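Local atomic coordinates of spydx (Streptococcus pyogenes, PDB entry 2J43), a protein that binds host lung glycogen through this pair of family 41 carbohydrate-binding modules, part of a larger protein that probably hydrolyses alpha-1,6-glucosidic links as a pullulanase. Residues T141-G146 with A183-P188; K10-G15 with Y69-K74. All coordinates share one frame; numbering follows the deposited sequence.

Interaction 1. Residues T141-G146 with A183-P188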
# COMPACT_ATOMS: atom_id res chain seq x y z
N THR A 141 0.62 -25.85 10.83
CA THR A 141 0.33 -27.18 11.40
C THR A 141 -0.27 -27.07 12.78
O THR A 141 -0.33 -25.97 13.40
CB THR A 141 1.64 -28.01 11.49
OG1 THR A 141 2.59 -27.30 12.31
CG2 THR A 141 2.30 -28.13 10.13
N ASP A 142 -0.82 -28.19 13.24
CA ASP A 142 -1.38 -28.31 14.60
C ASP A 142 -2.49 -27.32 14.88
O ASP A 142 -2.43 -26.49 15.79
CB ASP A 142 -0.26 -28.26 15.68
CG ASP A 142 0.81 -29.31 15.45
OD1 ASP A 142 0.47 -30.52 15.46
OD2 ASP A 142 1.99 -29.04 15.16
N TRP A 143 -3.56 -27.44 14.11
CA TRP A 143 -4.75 -26.66 14.34
C TRP A 143 -5.16 -26.50 15.80
O TRP A 143 -5.22 -27.50 16.50
CB TRP A 143 -5.89 -27.34 13.56
CG TRP A 143 -7.14 -26.64 13.69
CD1 TRP A 143 -8.09 -26.81 14.63
CD2 TRP A 143 -7.61 -25.60 12.84
NE1 TRP A 143 -9.14 -25.96 14.42
CE2 TRP A 143 -8.87 -25.20 13.32
CE3 TRP A 143 -7.09 -24.97 11.70
CZ2 TRP A 143 -9.61 -24.19 12.71
CZ3 TRP A 143 -7.85 -23.98 11.10
CH2 TRP A 143 -9.07 -23.61 11.59
N PRO A 144 -5.47 -25.29 16.30
CA PRO A 144 -5.46 -24.02 15.58
C PRO A 144 -4.19 -23.17 15.76
O PRO A 144 -4.30 -21.92 15.67
CB PRO A 144 -6.63 -23.30 16.25
CG PRO A 144 -6.40 -23.65 17.73
CD PRO A 144 -5.96 -25.09 17.68
N ASN A 145 -3.02 -23.79 15.92
CA ASN A 145 -1.80 -22.97 16.16
C ASN A 145 -1.14 -22.36 14.89
O ASN A 145 -0.07 -22.74 14.41
CB ASN A 145 -0.79 -23.71 17.02
CG ASN A 145 0.19 -22.79 17.74
OD1 ASN A 145 0.17 -21.55 17.63
ND2 ASN A 145 1.08 -23.41 18.46
N GLY A 146 -1.76 -21.33 14.39
CA GLY A 146 -1.21 -20.69 13.21
C GLY A 146 -0.20 -19.61 13.55
O GLY A 146 0.32 -19.54 14.65
N ALA A 183 -16.13 -21.88 16.58
CA ALA A 183 -15.84 -20.49 16.97
C ALA A 183 -14.35 -20.08 16.90
O ALA A 183 -14.01 -18.90 16.99
CB ALA A 183 -16.39 -20.22 18.36
N ILE A 184 -13.46 -21.04 16.71
CA ILE A 184 -12.05 -20.72 16.48
C ILE A 184 -11.93 -19.96 15.15
O ILE A 184 -11.07 -19.10 14.99
CB ILE A 184 -11.20 -21.99 16.50
CG1 ILE A 184 -11.11 -22.57 17.92
CG2 ILE A 184 -9.81 -21.74 15.97
CD1 ILE A 184 -10.43 -23.98 17.96
N LYS A 185 -12.76 -20.31 14.17
CA LYS A 185 -12.74 -19.54 12.90
C LYS A 185 -13.43 -18.19 13.10
O LYS A 185 -14.61 -18.12 13.45
CB LYS A 185 -13.45 -20.32 11.81
CG LYS A 185 -12.82 -21.64 11.55
CD LYS A 185 -13.58 -22.37 10.41
CE LYS A 185 -12.86 -23.53 9.94
NZ LYS A 185 -13.54 -24.15 8.72
N VAL A 186 -12.72 -17.09 12.89
CA VAL A 186 -13.29 -15.77 13.17
C VAL A 186 -14.50 -15.55 12.27
O VAL A 186 -15.53 -15.00 12.71
CB VAL A 186 -12.24 -14.66 13.04
CG1 VAL A 186 -12.89 -13.27 13.10
CG2 VAL A 186 -11.27 -14.79 14.17
N GLN A 187 -14.36 -15.97 11.04
CA GLN A 187 -15.51 -16.25 10.18
C GLN A 187 -15.23 -17.52 9.36
O GLN A 187 -14.09 -17.96 9.24
CB GLN A 187 -15.83 -15.01 9.33
CG GLN A 187 -14.70 -14.51 8.42
CD GLN A 187 -14.48 -15.40 7.23
OE1 GLN A 187 -13.33 -15.76 6.89
NE2 GLN A 187 -15.58 -15.78 6.57
N PRO A 188 -16.27 -18.16 8.82
CA PRO A 188 -16.10 -19.51 8.29
C PRO A 188 -15.56 -19.71 6.89
O PRO A 188 -15.27 -20.83 6.52
CB PRO A 188 -17.54 -20.11 8.40
CG PRO A 188 -18.44 -19.00 8.45
CD PRO A 188 -17.67 -17.72 8.81
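Ile-184 packs against both Trp-143 and Pro-144, and the contact is apolar throughout, burying 177 Å² summed over both loops. Its tightest point lies between the gamma methyl CG2 of Ile-184 and CB of Pro-144, 3.6 Å apart. The other branch of the isoleucine meets the next corner of the same ring, with CD1 of Ile-184 4.1 Å from CG of Pro-144. A beta-branched side chain suits this place because its two arms span the proline ring, which they cross at about a right angle.

The indole adds a looser layer. With CG anti to the backbone N (chi1 -179°), the six-membered ring of Trp-143 reaches the other segment, where CZ2 lies 4.1 Å from CG2 of Ile-184, approached obliquely. Lys-185 brings only its aliphatic part: CE stands 4.1 Å from CH2 of Trp-143, and the extended chain crosses the indole at about a right angle.

Backbone hydrogen bonds shape the tryptophan loop. The peptide between Trp-143 and Pro-144 is cis, which places CB of Pro-144 over one face of the indole, near its rim. Asn-145 N donates to Asp-142 O at 2.8 Å, closing a type VIa turn, and Gly-146 N to Pro-144 O at 2.9 Å closes an inverse gamma turn.

The loop 141-146 joins strands 128-134 and 147-153, while 183-188 follows strand 170-176. Leu-175 of that last strand touches both Trp-143 and Pro-144, and Trp-131 of strand 128-134 meets the Trp-143 ring edge-to-face, so the two loops pack together beside adjacent strands of one sheet.

Interaction 2. Residues K10-G15 with Y69-K74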
# COMPACT_ATOMS: atom_id res chain seq x y z
N LYS A 10 10.66 6.35 -4.71
CA LYS A 10 11.80 5.46 -4.45
C LYS A 10 13.13 6.05 -4.91
O LYS A 10 14.15 6.08 -4.16
CB LYS A 10 11.62 4.15 -5.19
CG LYS A 10 12.70 3.07 -4.85
CD LYS A 10 12.28 2.29 -3.60
CE LYS A 10 13.41 2.08 -2.58
NZ LYS A 10 12.96 1.89 -1.17
N THR A 11 13.12 6.52 -6.15
CA THR A 11 14.33 7.05 -6.78
C THR A 11 14.03 8.24 -7.68
O THR A 11 13.30 8.08 -8.68
CB THR A 11 14.97 5.98 -7.68
OG1 THR A 11 15.14 4.73 -6.97
CG2 THR A 11 16.39 6.39 -8.06
N LEU A 12 14.68 9.35 -7.42
CA LEU A 12 14.52 10.52 -8.25
C LEU A 12 15.49 10.48 -9.41
O LEU A 12 16.44 9.68 -9.36
CB LEU A 12 14.74 11.76 -7.39
CG LEU A 12 13.77 11.92 -6.20
CD1 LEU A 12 14.13 13.16 -5.40
CD2 LEU A 12 12.35 11.97 -6.65
N PRO A 13 15.24 11.29 -10.44
CA PRO A 13 16.07 11.26 -11.66
C PRO A 13 17.57 11.34 -11.33
O PRO A 13 18.02 12.22 -10.59
CB PRO A 13 15.54 12.43 -12.45
CG PRO A 13 14.06 12.50 -12.03
CD PRO A 13 14.10 12.23 -10.58
N ALA A 14 18.34 10.43 -11.96
CA ALA A 14 19.77 10.26 -11.68
C ALA A 14 20.55 11.54 -11.88
O ALA A 14 20.47 12.18 -12.93
CB ALA A 14 20.35 9.20 -12.62
N GLY A 15 21.35 11.88 -10.87
CA GLY A 15 22.26 13.00 -10.96
C GLY A 15 21.66 14.39 -10.88
O GLY A 15 22.38 15.36 -11.03
N TYR A 69 0.86 13.73 -12.59
CA TYR A 69 2.10 14.36 -12.20
C TYR A 69 3.24 13.99 -13.15
O TYR A 69 3.21 13.00 -13.92
CB TYR A 69 2.52 14.00 -10.74
CG TYR A 69 3.09 12.62 -10.67
CD1 TYR A 69 4.47 12.39 -10.75
CD2 TYR A 69 2.24 11.52 -10.56
CE1 TYR A 69 4.94 11.07 -10.75
CE2 TYR A 69 2.74 10.20 -10.51
CZ TYR A 69 4.07 10.01 -10.62
OH TYR A 69 4.55 8.71 -10.63
N LEU A 70 4.28 14.79 -13.05
CA LEU A 70 5.56 14.47 -13.66
C LEU A 70 6.64 15.13 -12.83
O LEU A 70 6.35 16.03 -12.06
CB LEU A 70 5.63 14.90 -15.12
CG LEU A 70 5.51 16.40 -15.38
CD1 LEU A 70 6.89 17.03 -15.26
CD2 LEU A 70 4.91 16.74 -16.74
N ILE A 71 7.88 14.69 -13.05
CA ILE A 71 9.06 15.31 -12.43
C ILE A 71 9.78 16.01 -13.55
O ILE A 71 10.12 15.38 -14.58
CB ILE A 71 10.00 14.27 -11.71
CG1 ILE A 71 9.25 13.63 -10.54
CG2 ILE A 71 11.30 14.94 -11.20
CD1 ILE A 71 10.01 12.57 -9.83
N ASN A 72 10.05 17.29 -13.38
CA ASN A 72 10.76 18.09 -14.37
C ASN A 72 12.02 18.65 -13.76
O ASN A 72 12.33 18.37 -12.61
CB ASN A 72 9.88 19.21 -14.98
CG ASN A 72 9.49 20.36 -14.00
OD1 ASN A 72 10.11 20.51 -12.97
ND2 ASN A 72 8.57 21.26 -14.43
N ASN A 73 12.77 19.36 -14.59
CA ASN A 73 13.89 20.15 -14.10
C ASN A 73 13.80 21.56 -14.62
O ASN A 73 12.91 21.93 -15.37
CB ASN A 73 15.21 19.47 -14.41
CG ASN A 73 15.50 19.39 -15.90
OD1 ASN A 73 14.89 20.11 -16.70
ND2 ASN A 73 16.45 18.53 -16.26
N LYS A 74 14.70 22.41 -14.14
CA LYS A 74 14.57 23.82 -14.43
C LYS A 74 14.92 24.15 -15.90
O LYS A 74 14.48 25.17 -16.41
CB LYS A 74 15.35 24.66 -13.40
CG LYS A 74 16.81 24.43 -13.41
CD LYS A 74 17.56 25.33 -12.37
CE LYS A 74 18.95 24.75 -12.15
NZ LYS A 74 19.90 25.02 -13.26
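Pro-13 and Ile-71 bring the two backbones nearest, with CA atoms 8.1 Å apart, a spacing bridged by side chains, as an irregular loop runs past the end of a strand. Ile-71 is the hub of the contact. Its CA–CB bond points toward the loop, and both of its branches take part.

The gamma methyl CG2, anti to the backbone N, meets Pro-13 alone: it lies 3.8 Å from CG of Pro-13 and 3.9 Å from CD of Pro-13, at the CG–CD edge of the pyrrolidine ring. The longer branch is extended (chi2 177°) and carries CD1 to 4.0 Å from CD2 of Leu-12, whose side chain crosses it at about a right angle; the same CD1 also reaches CD of Pro-13 at 4.2 Å. Proline is apt here: its rigid ring offers a compact apolar surface in an extended part of the loop, and the leucine adds a branched methyl end beside it. The interface is small, 109 Å² in all, and wholly apolar.

Polar groups are served by other neighbours: Ile-71 N donates to Ser-80 OG, and Asn-73 ND2 bonds Glu-16 and Glu-77. Ile-71 also touches Phe-9 of strand 4-9 and Leu-21 of strand 21-27. Strands 4-9 and 66-73 belong to different sheets. The loop after strand 4-9 leads to strand 21-27 in the other sheet and covers Ile-71 near the end of strand 66-73, a sheet-to-sheet connection of the beta-sandwich of this carbohydrate-binding module.

How the interactions relate
Interactions 1 and 2 lie on opposite sides of the chain's centre, their own centres 48 Å apart, and they belong to different pullulanase-associated domains, so they share no elements. Each sets an isoleucine against a proline in a neighbouring loop, and neither relies on polar bonds between its segments. Their settings differ. In 10-15 with 69-74 the isoleucine sits on a strand, and the loop covering it passes between two sheets. In 141-146 with 183-188 both partners are loops along one sheet, and an exposed tryptophan and a partly exposed lysine chain widen the contact beyond the buried isoleucine. Both are partly buried; interaction 1 is the larger.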